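Non-structural polyprotein (Sindbis virus, PDB 4GUA) probably cuts the viral polyprotein with its cysteine protease, a step in making the RNA replication machinery, and carries the macro and zinc-binding domains of nsP3. Local coordinates at residues 386-397 / 406-414. Residues are numbered along the deposited sequence; the frame is centred on the assembly and turned at random.
Sequences SFTDSATETGTA and KVIHAVGPD. With SO4 (sulfate ion), chain H.
H409 reaches from its strand into the loop 386-397, where it meets S390, F387 and S386. H409 CB lies 4.1 Å from S390 O. With CG beside the backbone N, the first torsion brings one face of the imidazole against S390 CB, which sits 3.5 Å from the ring centroid and 12° off its normal, a CH-pi contact. CG, ND1 and CD2 of H409 all lie against this S390 CB, ND1 at 3.5 Å. CE1, at the ring's edge, points at the middle of the F387 ring. The two planes stand at 89° with centroids 4.9 Å apart, which makes the pair T-shaped. At the tip, NE2 gives S386 O only a weak, bent hydrogen bond (122° at the hydrogen), and T400 OG1 is a second partner of this nitrogen.

In the macro domain, strand 405-410 lies between parallel strand 360-364 and antiparallel edge strand 397-402, and the loop returns from helix 375-382 to that edge. A397 and A410 form a non-hydrogen-bonded antiparallel pair, their CB atoms turned to helix 420-440. Beyond it, V411 N donates nearly straight to T396 O, and V411 O accepts from G395 N at 2.8 Å. Both bonds grip a type II turn, E393 to T396, in which T396 OG1 donates to E393 O in its carbonyl plane. V411 CG1 packs against T394, whose OG1 donates to a sulfate probably left from crystallisation and also bound by H418.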
loop_
_atom_site.group_PDB
_atom_site.type_symbol
_atom_site.label_atom_id
_atom_site.label_comp_id
_atom_site.label_asym_id
_atom_site.label_seq_id
_atom_site.Cartn_x
_atom_site.Cartn_y
_atom_site.Cartn_z
ATOM N N SER A 386 -10.230 -27.377 19.769
ATOM C CA SER A 386 -9.697 -26.541 18.700
ATOM C C SER A 386 -9.126 -27.424 17.593
ATOM O O SER A 386 -8.930 -26.977 16.466
ATOM C CB SER A 386 -8.632 -25.583 19.232
ATOM O OG SER A 386 -7.493 -26.286 19.691
ATOM N N PHE A 387 -8.890 -28.689 17.928
ATOM C CA PHE A 387 -8.378 -29.677 16.982
ATOM C C PHE A 387 -9.490 -30.447 16.267
ATOM O O PHE A 387 -9.227 -31.452 15.601
ATOM C CB PHE A 387 -7.421 -30.642 17.680
ATOM C CG PHE A 387 -6.098 -30.026 18.035
ATOM C CD1 PHE A 387 -5.982 -29.183 19.124
ATOM C CD2 PHE A 387 -4.974 -30.292 17.279
ATOM C CE1 PHE A 387 -4.775 -28.616 19.448
ATOM C CE2 PHE A 387 -3.761 -29.728 17.602
ATOM C CZ PHE A 387 -3.660 -28.892 18.686
ATOM N N THR A 388 -10.732 -30.007 16.453
ATOM C CA THR A 388 -11.871 -30.600 15.757
ATOM C C THR A 388 -11.658 -30.545 14.244
ATOM O O THR A 388 -11.564 -31.588 13.597
ATOM C CB THR A 388 -13.187 -29.905 16.128
ATOM O OG1 THR A 388 -13.399 -30.018 17.538
ATOM C CG2 THR A 388 -14.362 -30.545 15.395
ATOM N N ASP A 389 -11.623 -29.344 13.666
ATOM C CA ASP A 389 -11.078 -29.203 12.325
ATOM C C ASP A 389 -9.938 -28.181 12.350
ATOM O O ASP A 389 -10.180 -26.979 12.273
ATOM C CB ASP A 389 -12.194 -28.726 11.390
ATOM C CG ASP A 389 -12.018 -29.204 9.960
ATOM O OD1 ASP A 389 -10.879 -29.539 9.559
ATOM O OD2 ASP A 389 -13.032 -29.229 9.230
ATOM N N SER A 390 -8.700 -28.663 12.441
ATOM C CA SER A 390 -7.519 -27.792 12.437
ATOM C C SER A 390 -6.675 -27.866 11.150
ATOM O O SER A 390 -5.683 -27.145 11.006
ATOM C CB SER A 390 -6.643 -28.085 13.656
ATOM O OG SER A 390 -6.639 -29.464 13.956
ATOM N N ALA A 391 -7.039 -28.754 10.231
ATOM C CA ALA A 391 -6.152 -29.072 9.112
ATOM C C ALA A 391 -6.028 -27.891 8.161
ATOM O O ALA A 391 -7.023 -27.287 7.754
ATOM C CB ALA A 391 -6.639 -30.305 8.369
ATOM N N THR A 392 -4.791 -27.571 7.809
ATOM C CA THR A 392 -4.516 -26.459 6.918
ATOM C C THR A 392 -3.198 -26.739 6.200
ATOM O O THR A 392 -2.351 -27.457 6.728
ATOM C CB THR A 392 -4.453 -25.143 7.715
ATOM O OG1 THR A 392 -4.672 -24.029 6.843
ATOM C CG2 THR A 392 -3.114 -25.004 8.428
ATOM N N GLU A 393 -3.020 -26.187 5.004
ATOM C CA GLU A 393 -1.845 -26.516 4.194
ATOM C C GLU A 393 -0.580 -25.857 4.739
ATOM O O GLU A 393 -0.637 -24.801 5.363
ATOM C CB GLU A 393 -2.062 -26.084 2.743
ATOM C CG GLU A 393 -3.263 -26.736 2.084
ATOM C CD GLU A 393 -3.355 -26.437 0.600
ATOM O OE1 GLU A 393 -2.569 -25.598 0.107
ATOM O OE2 GLU A 393 -4.224 -27.033 -0.073
ATOM N N THR A 394 0.569 -26.468 4.473
ATOM C CA THR A 394 1.844 -25.896 4.879
ATOM C C THR A 394 1.992 -24.493 4.299
ATOM O O THR A 394 1.689 -24.259 3.128
ATOM C CB THR A 394 3.015 -26.775 4.412
ATOM O OG1 THR A 394 2.947 -28.053 5.061
ATOM C CG2 THR A 394 4.348 -26.113 4.726
ATOM N N GLY A 395 2.452 -23.553 5.119
ATOM C CA GLY A 395 2.596 -22.181 4.673
ATOM C C GLY A 395 1.338 -21.352 4.881
ATOM O O GLY A 395 1.247 -20.231 4.384
ATOM N N THR A 396 0.366 -21.904 5.606
ATOM C CA THR A 396 -0.883 -21.200 5.890
ATOM C C THR A 396 -1.226 -21.286 7.376
ATOM O O THR A 396 -0.518 -21.933 8.148
ATOM C CB THR A 396 -2.078 -21.789 5.088
ATOM O OG1 THR A 396 -2.517 -23.011 5.689
ATOM C CG2 THR A 396 -1.702 -22.041 3.633
ATOM N N ALA A 397 -2.321 -20.638 7.769
ATOM C CA ALA A 397 -2.790 -20.693 9.152
ATOM C C ALA A 397 -4.310 -20.678 9.203
ATOM O O ALA A 397 -4.964 -20.021 8.394
ATOM C CB ALA A 397 -2.235 -19.533 9.954
ATOM N N LYS A 406 -8.909 -17.896 21.093
ATOM C CA LYS A 406 -8.584 -18.081 19.687
ATOM C C LYS A 406 -7.282 -18.853 19.546
ATOM O O LYS A 406 -6.221 -18.388 19.955
ATOM C CB LYS A 406 -8.446 -16.728 18.985
ATOM C CG LYS A 406 -9.738 -15.944 18.912
ATOM C CD LYS A 406 -9.577 -14.654 18.131
ATOM C CE LYS A 406 -10.811 -13.780 18.270
ATOM N NZ LYS A 406 -10.947 -13.216 19.647
ATOM N N VAL A 407 -7.377 -20.044 18.970
ATOM C CA VAL A 407 -6.207 -20.843 18.659
ATOM C C VAL A 407 -5.969 -20.822 17.155
ATOM O O VAL A 407 -6.790 -21.308 16.380
ATOM C CB VAL A 407 -6.382 -22.289 19.134
ATOM C CG1 VAL A 407 -5.130 -23.099 18.843
ATOM C CG2 VAL A 407 -6.708 -22.316 20.618
ATOM N N ILE A 408 -4.849 -20.232 16.753
ATOM C CA ILE A 408 -4.467 -20.148 15.351
ATOM C C ILE A 408 -3.443 -21.234 15.031
ATOM O O ILE A 408 -2.323 -21.206 15.540
ATOM C CB ILE A 408 -3.833 -18.789 15.048
ATOM C CG1 ILE A 408 -4.814 -17.668 15.371
ATOM C CG2 ILE A 408 -3.384 -18.722 13.600
ATOM C CD1 ILE A 408 -4.213 -16.286 15.257
ATOM N N HIS A 409 -3.811 -22.184 14.180
ATOM C CA HIS A 409 -2.892 -23.254 13.824
ATOM C C HIS A 409 -2.071 -22.810 12.623
ATOM O O HIS A 409 -2.600 -22.652 11.525
ATOM C CB HIS A 409 -3.670 -24.532 13.486
ATOM C CG HIS A 409 -4.562 -25.011 14.592
ATOM N ND1 HIS A 409 -4.258 -26.106 15.370
ATOM C CD2 HIS A 409 -5.752 -24.549 15.045
ATOM C CE1 HIS A 409 -5.218 -26.294 16.258
ATOM N NE2 HIS A 409 -6.138 -25.364 16.081
ATOM N N ALA A 410 -0.774 -22.605 12.832
ATOM C CA ALA A 410 0.103 -22.165 11.756
ATOM C C ALA A 410 1.079 -23.279 11.400
ATOM O O ALA A 410 1.800 -23.779 12.261
ATOM C CB ALA A 410 0.856 -20.903 12.177
ATOM N N VAL A 411 1.125 -23.645 10.123
ATOM C CA VAL A 411 1.944 -24.771 9.690
ATOM C C VAL A 411 3.203 -24.324 8.963
ATOM O O VAL A 411 3.158 -23.870 7.818
ATOM C CB VAL A 411 1.153 -25.701 8.747
ATOM C CG1 VAL A 411 1.990 -26.920 8.371
ATOM C CG2 VAL A 411 -0.164 -26.121 9.394
ATOM N N GLY A 412 4.333 -24.479 9.641
ATOM C CA GLY A 412 5.622 -24.179 9.052
ATOM C C GLY A 412 6.067 -25.321 8.163
ATOM O O GLY A 412 5.547 -26.433 8.261
ATOM N N PRO A 413 7.040 -25.055 7.288
ATOM C CA PRO A 413 7.588 -26.093 6.416
ATOM C C PRO A 413 8.474 -27.073 7.166
ATOM O O PRO A 413 9.172 -26.668 8.094
ATOM C CB PRO A 413 8.443 -25.291 5.433
ATOM C CG PRO A 413 8.836 -24.077 6.192
ATOM C CD PRO A 413 7.621 -23.737 6.996
ATOM N N ASP A 414 8.448 -28.338 6.754
ATOM C CA ASP A 414 9.453 -29.299 7.188
ATOM C C ASP A 414 10.657 -29.166 6.245
ATOM O O ASP A 414 10.546 -29.394 5.038
ATOM C CB ASP A 414 8.877 -30.715 7.133
ATOM C CG ASP A 414 9.835 -31.757 7.670
ATOM O OD1 ASP A 414 11.029 -31.435 7.859
ATOM O OD2 ASP A 414 9.391 -32.898 7.912
HETATM S S SO4 H . 3.991 -30.512 2.696
HETATM O O1 SO4 H . 3.939 -31.958 2.492
HETATM O O2 SO4 H . 4.070 -29.836 1.400
HETATM O O3 SO4 H . 2.776 -30.082 3.390
HETATM O O4 SO4 H . 5.171 -30.180 3.499
#